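Local coordinates for alcohol dehydrogenase superfamily protein (Novosphingobium aromaticivorans, PDB 3GAZ) that probably acts as an NADP-dependent oxidoreductase of the alcohol dehydrogenase superfamily, at residues A[152-157]-A[217-222]; A[242-247]-A[261-266]; A[179-184]-A[196-201]. One frame throughout, in Å; residues are numbered along the deposited sequence.

Contact 1 (A[152-157]-A[217-222]); sequences QTVLIQ and FDLVYD
T153 and D218 join the segments where the pairing begins, at the corner the chain turns at D218, through two nearly straight hydrogen bonds running in opposite senses. The backbone N of T153 donates to D218 OD2 at 2.9 Å, meeting that oxygen on its anti side. In return D218 N donates to T153 OG1, also at 2.9 Å, an atom that chi1 of 53° places between its own backbone N and carbonyl carbon. D218 OD1 is taken up by a salt bridge to K237, so an alanine here would probably leave T153 N without its acceptor and K237 without its countercharge.

Backbone bonds carry the pairing onward in parallel register. L219 N reaches T153 O, then L155 brackets V220, its N bonded to L219 O at 2.8 Å and its O accepting from Y221 N; Q157 N to Y221 O closes the ladder.

The apolar contacts fall on two faces. On one, L155 lays CB over the F217 ring, 3.9 Å from the centroid and 15° off the normal, a CH-pi contact, with CD2 3.8 Å from F217 CE2. On the other, V154 and L219 lie side by side, and I156 CD1 meets Y221 CB at 3.6 Å.

Strands 153-157 and 217-222 are strands 1 and 4 in chain order, side by side at the middle of the order 3-2-1-4-5-6, the central pair of a Rossmann fold.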
loop_
_atom_site.group_PDB
_atom_site.type_symbol
_atom_site.label_atom_id
_atom_site.label_comp_id
_atom_site.label_asym_id
_atom_site.label_seq_id
_atom_site.Cartn_x
_atom_site.Cartn_y
_atom_site.Cartn_z
ATOM N N GLN A 152 27.291 22.065 -18.505
ATOM C CA GLN A 152 27.225 22.456 -17.103
ATOM C C GLN A 152 28.163 21.608 -16.263
ATOM O O GLN A 152 28.437 20.454 -16.591
ATOM C CB GLN A 152 25.805 22.305 -16.553
ATOM C CG GLN A 152 24.801 23.317 -17.078
ATOM C CD GLN A 152 23.439 23.158 -16.427
ATOM O OE1 GLN A 152 22.893 22.055 -16.367
ATOM N NE2 GLN A 152 22.882 24.261 -15.939
ATOM N N THR A 153 28.665 22.188 -15.182
ATOM C CA THR A 153 29.544 21.462 -14.284
ATOM C C THR A 153 28.633 20.774 -13.280
ATOM O O THR A 153 27.759 21.411 -12.686
ATOM C CB THR A 153 30.505 22.405 -13.547
ATOM O OG1 THR A 153 29.756 23.444 -12.906
ATOM C CG2 THR A 153 31.501 23.014 -14.527
ATOM N N VAL A 154 28.831 19.472 -13.104
ATOM C CA VAL A 154 28.007 18.692 -12.190
ATOM C C VAL A 154 28.853 17.963 -11.160
ATOM O O VAL A 154 29.842 17.322 -11.500
ATOM C CB VAL A 154 27.159 17.639 -12.961
ATOM C CG1 VAL A 154 26.390 16.761 -11.981
ATOM C CG2 VAL A 154 26.201 18.340 -13.912
ATOM N N LEU A 155 28.454 18.070 -9.898
ATOM C CA LEU A 155 29.155 17.406 -8.810
ATOM C C LEU A 155 28.242 16.341 -8.213
ATOM O O LEU A 155 27.156 16.654 -7.715
ATOM C CB LEU A 155 29.525 18.412 -7.718
ATOM C CG LEU A 155 30.112 17.794 -6.445
ATOM C CD1 LEU A 155 31.456 17.148 -6.765
ATOM C CD2 LEU A 155 30.260 18.859 -5.369
ATOM N N ILE A 156 28.670 15.085 -8.282
ATOM C CA ILE A 156 27.895 13.990 -7.718
ATOM C C ILE A 156 28.535 13.591 -6.396
ATOM O O ILE A 156 29.695 13.184 -6.368
ATOM C CB ILE A 156 27.887 12.745 -8.639
ATOM C CG1 ILE A 156 27.307 13.099 -10.009
ATOM C CG2 ILE A 156 27.082 11.623 -7.980
ATOM C CD1 ILE A 156 25.868 13.568 -9.967
ATOM N N GLN A 157 27.783 13.723 -5.306
ATOM C CA GLN A 157 28.268 13.362 -3.974
ATOM C C GLN A 157 27.996 11.879 -3.738
ATOM O O GLN A 157 26.840 11.465 -3.646
ATOM C CB GLN A 157 27.548 14.195 -2.908
ATOM C CG GLN A 157 27.695 15.699 -3.100
ATOM C CD GLN A 157 28.989 16.247 -2.522
ATOM O OE1 GLN A 157 30.056 15.651 -2.676
ATOM N NE2 GLN A 157 28.900 17.396 -1.859
ATOM N N PHE A 217 29.886 24.593 -8.510
ATOM C CA PHE A 217 29.311 23.812 -9.605
ATOM C C PHE A 217 27.877 24.236 -9.952
ATOM O O PHE A 217 27.104 24.595 -9.067
ATOM C CB PHE A 217 29.314 22.327 -9.222
ATOM C CG PHE A 217 30.664 21.805 -8.808
ATOM C CD1 PHE A 217 31.504 21.188 -9.733
ATOM C CD2 PHE A 217 31.102 21.942 -7.495
ATOM C CE1 PHE A 217 32.762 20.716 -9.351
ATOM C CE2 PHE A 217 32.356 21.475 -7.105
ATOM C CZ PHE A 217 33.187 20.862 -8.034
ATOM N N ASP A 218 27.523 24.177 -11.237
ATOM C CA ASP A 218 26.172 24.543 -11.669
ATOM C C ASP A 218 25.122 23.642 -11.020
ATOM O O ASP A 218 24.042 24.098 -10.631
ATOM C CB ASP A 218 26.020 24.411 -13.187
ATOM C CG ASP A 218 26.932 25.341 -13.961
ATOM O OD1 ASP A 218 26.997 26.541 -13.621
ATOM O OD2 ASP A 218 27.573 24.868 -14.924
ATOM N N LEU A 219 25.449 22.356 -10.907
ATOM C CA LEU A 219 24.525 21.380 -10.337
ATOM C C LEU A 219 25.206 20.424 -9.359
ATOM O O LEU A 219 26.257 19.867 -9.664
ATOM C CB LEU A 219 23.884 20.579 -11.478
ATOM C CG LEU A 219 22.880 19.466 -11.163
ATOM C CD1 LEU A 219 21.700 20.020 -10.363
ATOM C CD2 LEU A 219 22.397 18.864 -12.482
ATOM N N VAL A 220 24.613 20.248 -8.180
ATOM C CA VAL A 220 25.159 19.328 -7.183
ATOM C C VAL A 220 24.111 18.281 -6.805
ATOM O O VAL A 220 23.002 18.626 -6.395
ATOM C CB VAL A 220 25.583 20.052 -5.887
ATOM C CG1 VAL A 220 26.132 19.033 -4.883
ATOM C CG2 VAL A 220 26.645 21.117 -6.192
ATOM N N TYR A 221 24.454 17.005 -6.952
ATOM C CA TYR A 221 23.517 15.949 -6.594
ATOM C C TYR A 221 23.980 15.218 -5.339
ATOM O O TYR A 221 24.971 14.490 -5.358
ATOM C CB TYR A 221 23.350 14.935 -7.734
ATOM C CG TYR A 221 22.089 14.091 -7.602
ATOM C CD1 TYR A 221 21.728 13.527 -6.377
ATOM C CD2 TYR A 221 21.259 13.866 -8.696
ATOM C CE1 TYR A 221 20.568 12.761 -6.243
ATOM C CE2 TYR A 221 20.093 13.098 -8.575
ATOM C CZ TYR A 221 19.755 12.552 -7.345
ATOM O OH TYR A 221 18.608 11.799 -7.210
ATOM N N ASP A 222 23.249 15.424 -4.248
ATOM C CA ASP A 222 23.552 14.780 -2.983
ATOM C C ASP A 222 22.862 13.423 -2.930
ATOM O O ASP A 222 21.635 13.347 -2.956
ATOM C CB ASP A 222 23.056 15.646 -1.820
ATOM C CG ASP A 222 23.032 14.895 -0.508
ATOM O OD1 ASP A 222 24.010 14.177 -0.215
ATOM O OD2 ASP A 222 22.036 15.023 0.237
#

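Contact 2 (A[242-247]-A[261-266]); sequences VVSCLG and ATYSGV
Y263 turns the edge of its ring to V242 and S244. Chi1 of 167° sets CG anti to the backbone N, and chi2 of 77° then turns the ring so that V242 CG1 and S244 CB lie near its plane: V242 CG1 is 4.0 Å from Y263 CD1, S244 CB 3.7 Å from Y263 OH. The phenol then shares a water with G247, 2.8 Å from Y263 OH and donating to G247 O at 2.6 Å. A CB on G247 would probably collide with Y263 OH.

S244 holds OG anti to its backbone N (chi1 173°). There OG accepts from L246 N at 3.0 Å, forming an ST turn as the strand gives out, and it also bonds D222 on the next strand. On the opposite face of the sheet V243 CG1 approaches S264 CB, while S264 OG bonds H241. Past the strands V266 comes in against the main chain, its CB 3.4 Å from S244 O, and C245 CB rests against V266 CB.

The parallel ladder runs V242 N to T262 O at 2.7 Å, S264 N to V242 O, and S244 N to S264 O at 3.3 Å; the last link, V266 N to S244 O, is weak because of its angle.

Chemically, the main chain does most of the joining, and the hydroxyls of S244, Y263 and S264 all have polar partners. Backbone bonds, apolar contacts and hydroxyls thus hold this outermost strand of the sheet, with no charged side chain in either segment.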
loop_
_atom_site.group_PDB
_atom_site.type_symbol
_atom_site.label_atom_id
_atom_site.label_comp_id
_atom_site.label_asym_id
_atom_site.label_seq_id
_atom_site.Cartn_x
_atom_site.Cartn_y
_atom_site.Cartn_z
ATOM N N VAL A 242 20.816 22.563 -6.391
ATOM C CA VAL A 242 21.219 21.407 -5.600
ATOM C C VAL A 242 20.025 20.459 -5.478
ATOM O O VAL A 242 18.915 20.894 -5.183
ATOM C CB VAL A 242 21.667 21.830 -4.177
ATOM C CG1 VAL A 242 21.922 20.592 -3.313
ATOM C CG2 VAL A 242 22.938 22.687 -4.262
ATOM N N VAL A 243 20.237 19.173 -5.737
ATOM C CA VAL A 243 19.148 18.208 -5.601
ATOM C C VAL A 243 19.604 17.091 -4.665
ATOM O O VAL A 243 20.798 16.797 -4.565
ATOM C CB VAL A 243 18.724 17.600 -6.970
ATOM C CG1 VAL A 243 18.366 18.713 -7.950
ATOM C CG2 VAL A 243 19.838 16.732 -7.536
ATOM N N SER A 244 18.655 16.485 -3.964
ATOM C CA SER A 244 18.979 15.401 -3.047
ATOM C C SER A 244 17.874 14.365 -3.030
ATOM O O SER A 244 16.700 14.693 -3.214
ATOM C CB SER A 244 19.177 15.939 -1.625
ATOM O OG SER A 244 19.342 14.873 -0.701
ATOM N N CYS A 245 18.256 13.109 -2.819
ATOM C CA CYS A 245 17.285 12.027 -2.744
ATOM C C CYS A 245 17.257 11.485 -1.314
ATOM O O CYS A 245 16.721 10.415 -1.050
ATOM C CB CYS A 245 17.631 10.917 -3.746
ATOM S SG CYS A 245 19.291 10.227 -3.611
ATOM N N LEU A 246 17.841 12.250 -0.393
ATOM C CA LEU A 246 17.881 11.891 1.024
ATOM C C LEU A 246 17.810 13.151 1.878
ATOM O O LEU A 246 18.416 13.212 2.947
ATOM C CB LEU A 246 19.169 11.129 1.367
ATOM C CG LEU A 246 19.209 9.621 1.117
ATOM C CD1 LEU A 246 20.602 9.089 1.409
ATOM C CD2 LEU A 246 18.168 8.922 1.985
ATOM N N GLY A 247 17.077 14.153 1.398
ATOM C CA GLY A 247 16.956 15.404 2.132
ATOM C C GLY A 247 15.779 15.423 3.087
ATOM O O GLY A 247 14.833 16.190 2.909
ATOM N N ALA A 261 20.662 30.605 -4.660
ATOM C CA ALA A 261 20.602 29.295 -5.289
ATOM C C ALA A 261 19.278 28.571 -5.084
ATOM O O ALA A 261 18.394 29.047 -4.371
ATOM C CB ALA A 261 21.754 28.437 -4.779
ATOM N N THR A 262 19.168 27.398 -5.698
ATOM C CA THR A 262 17.951 26.605 -5.624
ATOM C C THR A 262 18.186 25.156 -5.184
ATOM O O THR A 262 19.240 24.580 -5.453
ATOM C CB THR A 262 17.247 26.618 -7.003
ATOM O OG1 THR A 262 16.985 27.976 -7.392
ATOM C CG2 THR A 262 15.942 25.859 -6.948
ATOM N N TYR A 263 17.195 24.583 -4.500
ATOM C CA TYR A 263 17.254 23.200 -4.021
ATOM C C TYR A 263 15.952 22.467 -4.363
ATOM O O TYR A 263 14.872 23.044 -4.279
ATOM C CB TYR A 263 17.465 23.163 -2.500
ATOM C CG TYR A 263 17.214 21.794 -1.892
ATOM C CD1 TYR A 263 18.149 20.767 -2.015
ATOM C CD2 TYR A 263 16.004 21.509 -1.255
ATOM C CE1 TYR A 263 17.885 19.484 -1.520
ATOM C CE2 TYR A 263 15.724 20.233 -0.766
ATOM C CZ TYR A 263 16.666 19.228 -0.902
ATOM O OH TYR A 263 16.380 17.965 -0.433
ATOM N N SER A 264 16.058 21.198 -4.752
ATOM C CA SER A 264 14.876 20.395 -5.076
ATOM C C SER A 264 15.009 19.021 -4.442
ATOM O O SER A 264 16.098 18.446 -4.411
ATOM C CB SER A 264 14.717 20.221 -6.590
ATOM O OG SER A 264 14.500 21.455 -7.243
ATOM N N GLY A 265 13.900 18.491 -3.936
ATOM C CA GLY A 265 13.938 17.175 -3.327
ATOM C C GLY A 265 13.569 16.098 -4.328
ATOM O O GLY A 265 12.927 16.382 -5.339
ATOM N N VAL A 266 13.977 14.862 -4.054
ATOM C CA VAL A 266 13.667 13.737 -4.934
ATOM C C VAL A 266 13.074 12.613 -4.090
ATOM O O VAL A 266 13.643 12.236 -3.067
ATOM C CB VAL A 266 14.931 13.197 -5.649
ATOM C CG1 VAL A 266 14.565 11.983 -6.508
ATOM C CG2 VAL A 266 15.546 14.286 -6.521
HETATM O O HOH W 1 13.906 17.406 0.834
#

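Contact 3 (A[179-184]-A[196-201]); sequences FATARG and TPIDAS
F179 and T196 lie side by side and point the same way, the ring of F179 set beside the threonine with CD1 3.4 Å from T196 CB. On the same face I198 fills in beside them: its CD1 touches F179 CB at 3.9 Å, and its CG2 meets T181 CG2 at 3.7 Å, the two side chains crossing at a slant. The OG1 of T181 turns to Q157 on the neighbouring strand. H211 and Y207 of helix 204-212 cover this face.

Past the strand, R183 starts out away from 196-201, but chi2 (-64°) bends the chain at CD, and the rest, nearly extended, brings the guanidinium back over the turn. A200 C lies beneath the centre of the group's plane and S201 N nearer its rim, while A200 CB is 3.6 Å from R183 NE.

D199 ties off the turn. Its OD1 accepts from S201 N on the anti lone pair, an Asx turn, and from S201 OG at 2.6 Å, which comes from above the carboxylate plane. A water donates to the same oxygen and receives a weak bond from R183 NH1.

The backbone ladder is parallel, A180 N to T196 O, I198 N to A180 O at 2.8 Å, A182 N to I198 O, and A200 N to A182 O.

The chemistry thus splits in two: an apolar half gripped by helix 204-212, and a polar turn where a water bridges R183 and D199. Their opposite charges, 4.9 Å apart between R183 NH1 and D199 OD1, would probably still attract each other.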
loop_
_atom_site.group_PDB
_atom_site.type_symbol
_atom_site.label_atom_id
_atom_site.label_comp_id
_atom_site.label_asym_id
_atom_site.label_seq_id
_atom_site.Cartn_x
_atom_site.Cartn_y
_atom_site.Cartn_z
ATOM N N PHE A 179 32.086 15.735 -12.005
ATOM C CA PHE A 179 33.035 15.583 -10.906
ATOM C C PHE A 179 32.295 14.776 -9.842
ATOM O O PHE A 179 31.077 14.910 -9.697
ATOM C CB PHE A 179 33.398 16.953 -10.329
ATOM C CG PHE A 179 34.007 17.889 -11.327
ATOM C CD1 PHE A 179 35.389 18.042 -11.401
ATOM C CD2 PHE A 179 33.205 18.598 -12.217
ATOM C CE1 PHE A 179 35.967 18.888 -12.345
ATOM C CE2 PHE A 179 33.775 19.451 -13.171
ATOM C CZ PHE A 179 35.160 19.592 -13.232
ATOM N N ALA A 180 33.011 13.946 -9.090
ATOM C CA ALA A 180 32.348 13.155 -8.060
ATOM C C ALA A 180 33.228 12.876 -6.850
ATOM O O ALA A 180 34.405 12.545 -6.992
ATOM C CB ALA A 180 31.852 11.835 -8.660
ATOM N N THR A 181 32.651 13.025 -5.659
ATOM C CA THR A 181 33.378 12.754 -4.431
ATOM C C THR A 181 33.131 11.292 -4.094
ATOM O O THR A 181 32.026 10.778 -4.292
ATOM C CB THR A 181 32.891 13.630 -3.253
ATOM O OG1 THR A 181 31.497 13.397 -3.017
ATOM C CG2 THR A 181 33.121 15.104 -3.552
ATOM N N ALA A 182 34.162 10.618 -3.600
ATOM C CA ALA A 182 34.040 9.212 -3.252
ATOM C C ALA A 182 35.142 8.812 -2.289
ATOM O O ALA A 182 36.121 9.534 -2.110
ATOM C CB ALA A 182 34.108 8.361 -4.502
ATOM N N ARG A 183 34.976 7.655 -1.664
ATOM C CA ARG A 183 35.968 7.170 -0.725
ATOM C C ARG A 183 37.032 6.372 -1.457
ATOM O O ARG A 183 36.764 5.774 -2.498
ATOM C CB ARG A 183 35.295 6.321 0.357
ATOM C CG ARG A 183 34.475 7.152 1.343
ATOM C CD ARG A 183 35.364 8.108 2.146
ATOM N NE ARG A 183 34.593 9.120 2.867
ATOM C CZ ARG A 183 35.110 9.978 3.744
ATOM N NH1 ARG A 183 36.408 9.951 4.022
ATOM N NH2 ARG A 183 34.333 10.875 4.336
ATOM N N GLY A 184 38.240 6.395 -0.903
ATOM C CA GLY A 184 39.382 5.705 -1.476
ATOM C C GLY A 184 39.138 4.643 -2.527
ATOM O O GLY A 184 39.471 4.833 -3.692
ATOM N N THR A 196 35.780 13.353 -12.960
ATOM C CA THR A 196 36.950 13.775 -12.205
ATOM C C THR A 196 36.740 13.401 -10.748
ATOM O O THR A 196 35.863 13.946 -10.076
ATOM C CB THR A 196 37.174 15.301 -12.296
ATOM O OG1 THR A 196 37.447 15.663 -13.656
ATOM C CG2 THR A 196 38.345 15.722 -11.411
ATOM N N PRO A 197 37.541 12.455 -10.239
ATOM C CA PRO A 197 37.427 12.012 -8.849
ATOM C C PRO A 197 37.874 13.041 -7.819
ATOM O O PRO A 197 38.836 13.782 -8.031
ATOM C CB PRO A 197 38.300 10.763 -8.817
ATOM C CG PRO A 197 39.382 11.102 -9.801
ATOM C CD PRO A 197 38.591 11.699 -10.944
ATOM N N ILE A 198 37.166 13.064 -6.696
ATOM C CA ILE A 198 37.462 13.971 -5.601
ATOM C C ILE A 198 37.352 13.192 -4.299
ATOM O O ILE A 198 36.291 12.657 -3.976
ATOM C CB ILE A 198 36.467 15.154 -5.571
ATOM C CG1 ILE A 198 36.642 16.005 -6.833
ATOM C CG2 ILE A 198 36.668 15.977 -4.303
ATOM C CD1 ILE A 198 35.560 17.062 -7.033
ATOM N N ASP A 199 38.453 13.116 -3.560
ATOM C CA ASP A 199 38.459 12.402 -2.290
ATOM C C ASP A 199 37.384 13.027 -1.401
ATOM O O ASP A 199 37.415 14.223 -1.122
ATOM C CB ASP A 199 39.837 12.518 -1.635
ATOM C CG ASP A 199 40.059 11.479 -0.558
ATOM O OD1 ASP A 199 39.362 11.528 0.478
ATOM O OD2 ASP A 199 40.936 10.613 -0.752
ATOM N N ALA A 200 36.430 12.203 -0.971
ATOM C CA ALA A 200 35.312 12.652 -0.142
ATOM C C ALA A 200 35.692 13.312 1.179
ATOM O O ALA A 200 34.831 13.869 1.865
ATOM C CB ALA A 200 34.363 11.476 0.123
ATOM N N SER A 201 36.970 13.257 1.541
ATOM C CA SER A 201 37.429 13.865 2.788
ATOM C C SER A 201 37.778 15.343 2.606
ATOM O O SER A 201 37.919 16.079 3.577
ATOM C CB SER A 201 38.657 13.119 3.314
ATOM O OG SER A 201 39.747 13.253 2.418
HETATM O O HOH W 2 39.090 9.787 2.492
#

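All three contacts belong to one six-stranded parallel sheet, with contact 1 in its middle and contacts 2 and 3 at its two outer strands. Contact 1 lies about 11 Å from contact 2 and about 12 Å from contact 3, centre to centre; contacts 2 and 3 are about 20 Å apart between centres and about 11 Å at their nearest atoms. The seams are polar as well as apolar: D222 OD2 comes within 2.9 Å of S244 OG, Q157 OE1 within 2.7 Å of T181 OG1, and F217 CE1 within 3.6 Å of F179 CD2. Contact 3 lies within the chain that contact 1 spans, and contact 2 follows both. A bound calcium ion is about 12 Å from the Y221 side chain and about 10 Å from that of C245.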